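Acyl-CoA dehydrogenase domain protein Tcur3481 (PDB 6WY9) binds FAD and probably acts as an acyl-CoA dehydrogenase, a flavoprotein oxidoreductase, within an assembly of four chains. Local coordinates at residues A48-G62 and R106-R118. Sequence-based numbering, arbitrary orientation.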
ATOM      1  N   ALA B  48      32.953 -17.864 -17.724  1.00 48.16           N
ATOM      2  CA  ALA B  48      33.502 -17.858 -19.078  1.00 48.92           C
ATOM      3  C   ALA B  48      33.739 -19.278 -19.581  1.00 51.46           C
ATOM      4  O   ALA B  48      33.435 -19.600 -20.742  1.00 50.53           O
ATOM      5  CB  ALA B  48      34.808 -17.051 -19.137  1.00 50.42           C
ATOM      6  N   GLY B  49      34.303 -20.133 -18.730  1.00 53.45           N
ATOM      7  CA  GLY B  49      34.690 -21.457 -19.175  1.00 57.21           C
ATOM      8  C   GLY B  49      33.501 -22.334 -19.486  1.00 58.80           C
ATOM      9  O   GLY B  49      33.595 -23.220 -20.336  1.00 60.48           O
ATOM     10  N   ALA B  50      32.375 -22.117 -18.787  1.00 45.68           N
ATOM     11  CA  ALA B  50      31.131 -22.814 -19.073  1.00 49.96           C
ATOM     12  C   ALA B  50      30.378 -22.219 -20.265  1.00 53.52           C
ATOM     13  O   ALA B  50      29.323 -22.746 -20.646  1.00 55.12           O
ATOM     14  CB  ALA B  50      30.240 -22.789 -17.816  1.00 47.58           C
ATOM     15  N   GLY B  51      30.895 -21.142 -20.861  1.00 52.97           N
ATOM     16  CA  GLY B  51      30.256 -20.543 -22.008  1.00 52.67           C
ATOM     17  C   GLY B  51      29.124 -19.621 -21.640  1.00 51.19           C
ATOM     18  O   GLY B  51      28.402 -19.148 -22.531  1.00 51.60           O
ATOM     19  N   LEU B  52      28.965 -19.324 -20.349  1.00 46.53           N
ATOM     20  CA  LEU B  52      27.836 -18.527 -19.923  1.00 47.52           C
ATOM     21  C   LEU B  52      28.014 -17.047 -20.226  1.00 45.86           C
ATOM     22  O   LEU B  52      27.004 -16.342 -20.335  1.00 45.50           O
ATOM     23  CB  LEU B  52      27.585 -18.761 -18.427  1.00 48.13           C
ATOM     24  CG  LEU B  52      27.072 -20.179 -18.147  1.00 52.17           C
ATOM     25  CD1 LEU B  52      27.041 -20.455 -16.662  1.00 51.01           C
ATOM     26  CD2 LEU B  52      25.659 -20.269 -18.700  1.00 54.52           C
ATOM     27  N   LEU B  53      29.258 -16.554 -20.380  1.00 45.48           N
ATOM     28  CA  LEU B  53      29.419 -15.173 -20.836  1.00 47.12           C
ATOM     29  C   LEU B  53      29.084 -15.052 -22.312  1.00 49.62           C
ATOM     30  O   LEU B  53      28.716 -13.967 -22.787  1.00 52.23           O
ATOM     31  CB  LEU B  53      30.850 -14.659 -20.574  1.00 47.77           C
ATOM     32  CG  LEU B  53      31.323 -14.690 -19.103  1.00 46.40           C
ATOM     33  CD1 LEU B  53      32.757 -14.176 -18.990  1.00 48.79           C
ATOM     34  CD2 LEU B  53      30.381 -13.922 -18.096  1.00 43.41           C
ATOM     35  N   GLY B  54      29.217 -16.150 -23.058  1.00 48.03           N
ATOM     36  CA  GLY B  54      28.986 -16.096 -24.481  1.00 49.49           C
ATOM     37  C   GLY B  54      27.584 -16.420 -24.902  1.00 50.78           C
ATOM     38  O   GLY B  54      27.218 -16.179 -26.063  1.00 53.04           O
ATOM     39  N   VAL B  55      26.777 -16.946 -23.977  1.00 50.26           N
ATOM     40  CA  VAL B  55      25.492 -17.518 -24.373  1.00 53.23           C
ATOM     41  C   VAL B  55      24.590 -16.454 -24.996  1.00 51.67           C
ATOM     42  O   VAL B  55      23.938 -16.709 -26.012  1.00 52.71           O
ATOM     43  CB  VAL B  55      24.826 -18.248 -23.181  1.00 53.51           C
ATOM     44  CG1 VAL B  55      24.362 -17.281 -22.133  1.00 50.76           C
ATOM     45  CG2 VAL B  55      23.686 -19.079 -23.669  1.00 57.11           C
ATOM     46  N   ALA B  56      24.595 -15.229 -24.459  1.00 50.82           N
ATOM     47  CA  ALA B  56      23.757 -14.146 -25.003  1.00 51.95           C
ATOM     48  C   ALA B  56      24.373 -13.387 -26.183  1.00 54.54           C
ATOM     49  O   ALA B  56      23.674 -12.567 -26.798  1.00 56.45           O
ATOM     50  CB  ALA B  56      23.419 -13.128 -23.909  1.00 51.88           C
ATOM     51  N   LEU B  57      25.641 -13.620 -26.515  1.00 53.74           N
ATOM     52  CA  LEU B  57      26.380 -12.829 -27.497  1.00 55.44           C
ATOM     53  C   LEU B  57      26.398 -13.510 -28.852  1.00 57.19           C
ATOM     54  O   LEU B  57      26.085 -14.697 -28.971  1.00 57.03           O
ATOM     55  CB  LEU B  57      27.814 -12.596 -27.012  1.00 56.97           C
ATOM     56  CG  LEU B  57      27.943 -11.387 -26.072  1.00 57.52           C
ATOM     57  CD1 LEU B  57      26.817 -11.415 -25.101  1.00 55.88           C
ATOM     58  CD2 LEU B  57      29.246 -11.418 -25.312  1.00 57.45           C
ATOM     59  N   PRO B  58      26.814 -12.796 -29.908  1.00 60.15           N
ATOM     60  CA  PRO B  58      26.686 -13.349 -31.255  1.00 63.82           C
ATOM     61  C   PRO B  58      27.644 -14.507 -31.512  1.00 67.14           C
ATOM     62  O   PRO B  58      28.713 -14.626 -30.906  1.00 66.68           O
ATOM     63  CB  PRO B  58      27.026 -12.154 -32.169  1.00 66.87           C
ATOM     64  CG  PRO B  58      27.029 -10.947 -31.263  1.00 64.05           C
ATOM     65  CD  PRO B  58      27.442 -11.461 -29.940  1.00 60.18           C
ATOM     66  N   GLU B  59      27.255 -15.345 -32.473  1.00 70.51           N
ATOM     67  CA  GLU B  59      28.100 -16.466 -32.871  1.00 73.74           C
ATOM     68  C   GLU B  59      29.412 -15.990 -33.481  1.00 74.20           C
ATOM     69  O   GLU B  59      30.470 -16.571 -33.211  1.00 76.06           O
ATOM     70  CB  GLU B  59      27.345 -17.370 -33.849  1.00 81.35           C
ATOM     71  CG  GLU B  59      26.191 -18.156 -33.206  1.00 82.54           C
ATOM     72  CD  GLU B  59      25.478 -19.060 -34.200  1.00 89.27           C
ATOM     73  OE1 GLU B  59      25.637 -18.857 -35.420  1.00 94.89           O
ATOM     74  OE2 GLU B  59      24.758 -19.978 -33.764  1.00 89.33           O
ATOM     75  N   ALA B  60      29.375 -14.934 -34.305  1.00 72.72           N
ATOM     76  CA  ALA B  60      30.613 -14.445 -34.910  1.00 74.31           C
ATOM     77  C   ALA B  60      31.669 -14.064 -33.872  1.00 73.93           C
ATOM     78  O   ALA B  60      32.855 -14.033 -34.207  1.00 78.16           O
ATOM     79  CB  ALA B  60      30.326 -13.260 -35.839  1.00 74.35           C
ATOM     80  N   ALA B  61      31.283 -13.783 -32.624  1.00 71.26           N
ATOM     81  CA  ALA B  61      32.237 -13.531 -31.545  1.00 71.86           C
ATOM     82  C   ALA B  61      32.487 -14.759 -30.679  1.00 71.00           C
ATOM     83  O   ALA B  61      33.123 -14.644 -29.620  1.00 71.02           O
ATOM     84  CB  ALA B  61      31.764 -12.372 -30.653  1.00 68.47           C
ATOM     85  N   GLY B  62      31.982 -15.925 -31.083  1.00 69.84           N
ATOM     86  CA  GLY B  62      32.136 -17.138 -30.308  1.00 66.93           C
ATOM     87  C   GLY B  62      31.014 -17.430 -29.339  1.00 62.26           C
ATOM     88  O   GLY B  62      31.107 -18.415 -28.595  1.00 60.53           O
ATOM     89  N   ARG B 106      32.897  -4.237 -32.358  1.00 64.36           N
ATOM     90  CA  ARG B 106      32.507  -5.645 -32.211  1.00 64.99           C
ATOM     91  C   ARG B 106      33.715  -6.573 -32.101  1.00 65.20           C
ATOM     92  O   ARG B 106      33.583  -7.695 -31.592  1.00 63.90           O
ATOM     93  CB  ARG B 106      31.622  -6.087 -33.382  1.00 69.42           C
ATOM     94  CG  ARG B 106      30.219  -5.470 -33.358  1.00 72.57           C
ATOM     95  CD  ARG B 106      29.324  -5.995 -34.495  1.00 79.56           C
ATOM     96  NE  ARG B 106      29.453  -5.228 -35.738  1.00 88.46           N
ATOM     97  CZ  ARG B 106      29.891  -5.711 -36.900  1.00 95.36           C
ATOM     98  NH1 ARG B 106      30.255  -6.985 -37.009  1.00 96.89           N
ATOM     99  NH2 ARG B 106      29.959  -4.916 -37.963  1.00100.21           N
ATOM    100  N   ASP B 107      34.888  -6.143 -32.565  1.00 66.35           N
ATOM    101  CA  ASP B 107      36.074  -6.963 -32.350  1.00 67.00           C
ATOM    102  C   ASP B 107      36.448  -7.094 -30.878  1.00 63.14           C
ATOM    103  O   ASP B 107      37.271  -7.954 -30.538  1.00 62.81           O
ATOM    104  CB  ASP B 107      37.249  -6.403 -33.157  1.00 73.19           C
ATOM    105  CG  ASP B 107      37.127  -6.724 -34.633  1.00 79.15           C
ATOM    106  OD1 ASP B 107      36.475  -7.739 -34.953  1.00 78.97           O
ATOM    107  OD2 ASP B 107      37.671  -5.966 -35.469  1.00 84.77           O
ATOM    108  N   LEU B 108      35.847  -6.298 -29.985  1.00 59.87           N
ATOM    109  CA  LEU B 108      36.099  -6.483 -28.559  1.00 58.26           C
ATOM    110  C   LEU B 108      35.340  -7.674 -27.968  1.00 57.34           C
ATOM    111  O   LEU B 108      35.634  -8.086 -26.835  1.00 55.52           O
ATOM    112  CB  LEU B 108      35.733  -5.198 -27.786  1.00 56.88           C
ATOM    113  CG  LEU B 108      36.388  -3.864 -28.186  1.00 58.51           C
ATOM    114  CD1 LEU B 108      35.791  -2.732 -27.359  1.00 57.28           C
ATOM    115  CD2 LEU B 108      37.861  -3.921 -27.925  1.00 59.75           C
ATOM    116  N   LEU B 109      34.354  -8.220 -28.688  1.00 58.18           N
ATOM    117  CA  LEU B 109      33.396  -9.157 -28.095  1.00 55.49           C
ATOM    118  C   LEU B 109      34.036 -10.523 -27.833  1.00 54.67           C
ATOM    119  O   LEU B 109      33.736 -11.166 -26.819  1.00 52.54           O
ATOM    120  CB  LEU B 109      32.158  -9.284 -29.002  1.00 56.59           C
ATOM    121  CG  LEU B 109      31.316  -7.985 -29.110  1.00 56.08           C
ATOM    122  CD1 LEU B 109      30.129  -8.028 -30.108  1.00 56.63           C
ATOM    123  CD2 LEU B 109      30.822  -7.570 -27.717  1.00 53.40           C
ATOM    124  N   PRO B 110      34.897 -11.016 -28.721  1.00 55.89           N
ATOM    125  CA  PRO B 110      35.584 -12.273 -28.401  1.00 56.13           C
ATOM    126  C   PRO B 110      36.237 -12.250 -27.029  1.00 55.33           C
ATOM    127  O   PRO B 110      36.126 -13.237 -26.296  1.00 55.16           O
ATOM    128  CB  PRO B 110      36.596 -12.398 -29.547  1.00 58.60           C
ATOM    129  CG  PRO B 110      35.827 -11.804 -30.702  1.00 59.22           C
ATOM    130  CD  PRO B 110      35.208 -10.574 -30.096  1.00 57.45           C
ATOM    131  N   GLY B 111      36.893 -11.147 -26.649  1.00 55.03           N
ATOM    132  CA  GLY B 111      37.502 -11.088 -25.330  1.00 54.93           C
ATOM    133  C   GLY B 111      36.477 -11.105 -24.201  1.00 53.55           C
ATOM    134  O   GLY B 111      36.781 -11.547 -23.088  1.00 55.15           O
ATOM    135  N   VAL B 112      35.261 -10.623 -24.459  1.00 50.20           N
ATOM    136  CA  VAL B 112      34.213 -10.742 -23.444  1.00 48.95           C
ATOM    137  C   VAL B 112      33.756 -12.193 -23.321  1.00 50.77           C
ATOM    138  O   VAL B 112      33.553 -12.709 -22.214  1.00 50.03           O
ATOM    139  CB  VAL B 112      33.023  -9.823 -23.769  1.00 48.02           C
ATOM    140  CG1 VAL B 112      31.869 -10.078 -22.766  1.00 46.39           C
ATOM    141  CG2 VAL B 112      33.445  -8.338 -23.776  1.00 47.91           C
ATOM    142  N   VAL B 113      33.566 -12.867 -24.455  1.00 52.56           N
ATOM    143  CA  VAL B 113      33.113 -14.257 -24.440  1.00 54.42           C
ATOM    144  C   VAL B 113      34.080 -15.127 -23.644  1.00 54.42           C
ATOM    145  O   VAL B 113      33.664 -15.955 -22.819  1.00 53.61           O
ATOM    146  CB  VAL B 113      32.934 -14.766 -25.888  1.00 57.52           C
ATOM    147  CG1 VAL B 113      32.841 -16.295 -25.949  1.00 58.98           C
ATOM    148  CG2 VAL B 113      31.718 -14.075 -26.534  1.00 57.78           C
ATOM    149  N   ASP B 114      35.386 -14.956 -23.872  1.00 54.14           N
ATOM    150  CA  ASP B 114      36.350 -15.859 -23.251  1.00 55.48           C
ATOM    151  C   ASP B 114      36.782 -15.420 -21.848  1.00 54.69           C
ATOM    152  O   ASP B 114      37.590 -16.113 -21.229  1.00 55.85           O
ATOM    153  CB  ASP B 114      37.575 -16.083 -24.185  1.00 58.64           C
ATOM    154  CG  ASP B 114      38.541 -14.877 -24.276  1.00 60.60           C
ATOM    155  OD1 ASP B 114      38.364 -13.886 -23.556  1.00 60.68           O
ATOM    156  OD2 ASP B 114      39.505 -14.931 -25.089  1.00 64.45           O
ATOM    157  N   GLY B 115      36.258 -14.305 -21.337  1.00 56.31           N
ATOM    158  CA  GLY B 115      36.473 -13.867 -19.964  1.00 57.49           C
ATOM    159  C   GLY B 115      37.624 -12.903 -19.714  1.00 58.21           C
ATOM    160  O   GLY B 115      37.766 -12.425 -18.584  1.00 59.90           O
ATOM    161  N   SER B 116      38.444 -12.583 -20.722  1.00 55.61           N
ATOM    162  CA  SER B 116      39.595 -11.711 -20.506  1.00 55.19           C
ATOM    163  C   SER B 116      39.262 -10.224 -20.515  1.00 54.17           C
ATOM    164  O   SER B 116      40.118  -9.423 -20.124  1.00 56.16           O
ATOM    165  CB  SER B 116      40.657 -11.992 -21.572  1.00 58.53           C
ATOM    166  OG  SER B 116      40.064 -11.901 -22.850  1.00 58.67           O
ATOM    167  N   ARG B 117      38.067  -9.836 -20.958  1.00 51.37           N
ATOM    168  CA  ARG B 117      37.704  -8.435 -21.184  1.00 52.57           C
ATOM    169  C   ARG B 117      36.362  -8.151 -20.538  1.00 50.25           C
ATOM    170  O   ARG B 117      35.349  -8.729 -20.943  1.00 51.13           O
ATOM    171  CB  ARG B 117      37.606  -8.110 -22.674  1.00 54.89           C
ATOM    172  CG  ARG B 117      37.237  -6.658 -22.965  1.00 56.88           C
ATOM    173  CD  ARG B 117      36.986  -6.374 -24.464  1.00 58.95           C
ATOM    174  NE  ARG B 117      37.931  -7.071 -25.341  1.00 61.48           N
ATOM    175  CZ  ARG B 117      39.113  -6.595 -25.716  1.00 64.80           C
ATOM    176  NH1 ARG B 117      39.873  -7.310 -26.528  1.00 65.25           N
ATOM    177  NH2 ARG B 117      39.538  -5.415 -25.284  1.00 66.64           N
ATOM    178  N   ARG B 118      36.350  -7.255 -19.555  1.00 48.30           N
ATOM    179  CA  ARG B 118      35.104  -6.826 -18.929  1.00 46.51           C
ATOM    180  C   ARG B 118      34.837  -5.374 -19.294  1.00 45.98           C
ATOM    181  O   ARG B 118      35.732  -4.633 -19.708  1.00 45.83           O
ATOM    182  CB  ARG B 118      35.131  -6.977 -17.410  1.00 46.19           C
ATOM    183  CG  ARG B 118      35.310  -8.442 -16.929  1.00 49.98           C
ATOM    184  CD  ARG B 118      34.859  -8.635 -15.489  1.00 51.64           C
ATOM    185  NE  ARG B 118      35.547  -7.770 -14.521  1.00 53.39           N
ATOM    186  CZ  ARG B 118      36.529  -8.191 -13.724  1.00 56.79           C
ATOM    187  NH1 ARG B 118      36.931  -9.457 -13.788  1.00 59.01           N
ATOM    188  NH2 ARG B 118      37.119  -7.354 -12.868  1.00 57.74           N
TER
HETATM  189  O   HOH W   1      31.769 -17.808 -22.028  1.00 49.12           O
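Within the all-helical N-terminal domain of the acyl-CoA dehydrogenase fold, the short helix 109-113 packs against the loop that follows helix 41-49, with V113 set against A61, G62 and L57. The direct contacts are van der Waals, carbon against carbon or against backbone carbonyl oxygen, and the polar link runs through a water. That water donates to A48 O and to V113 O, 2.8 Å from each, and accepts a weak bond from G54 N, so it ties the end of one helix to the other across the seam. V113 CG2, anti to its own carbonyl carbon, lies 3.4 Å from A61 O and 3.8 Å from L57 CD2, while CG1 is turned to G62 O. An alanine at V113 would remove both methyls and is likely to leave a gap beside A61 O and L57 CD2. The same L57 methyl also meets V112 CG1 at 3.9 Å, the two side chains crossing at about a right angle. Beyond them, A61 CB points toward L109 and P110 and touches L109 CB at 3.5 Å, with P110 CD alongside.

At the other end, G115 follows the helix with positive phi (93°), and its CA lies 3.7 Å from A48 CB; a side chain there would run into that methyl. L53 packs against the same turn, its CD1 close to V112 O and G115 CA, and further packs on L87 of helix 87-100, which V112 also touches through T90. An Asx turn shapes the exit: D114 OD1 accepts from S116 N with an N-H...O angle of 166°, and its syn lone pair receives S116 OG at 2.7 Å.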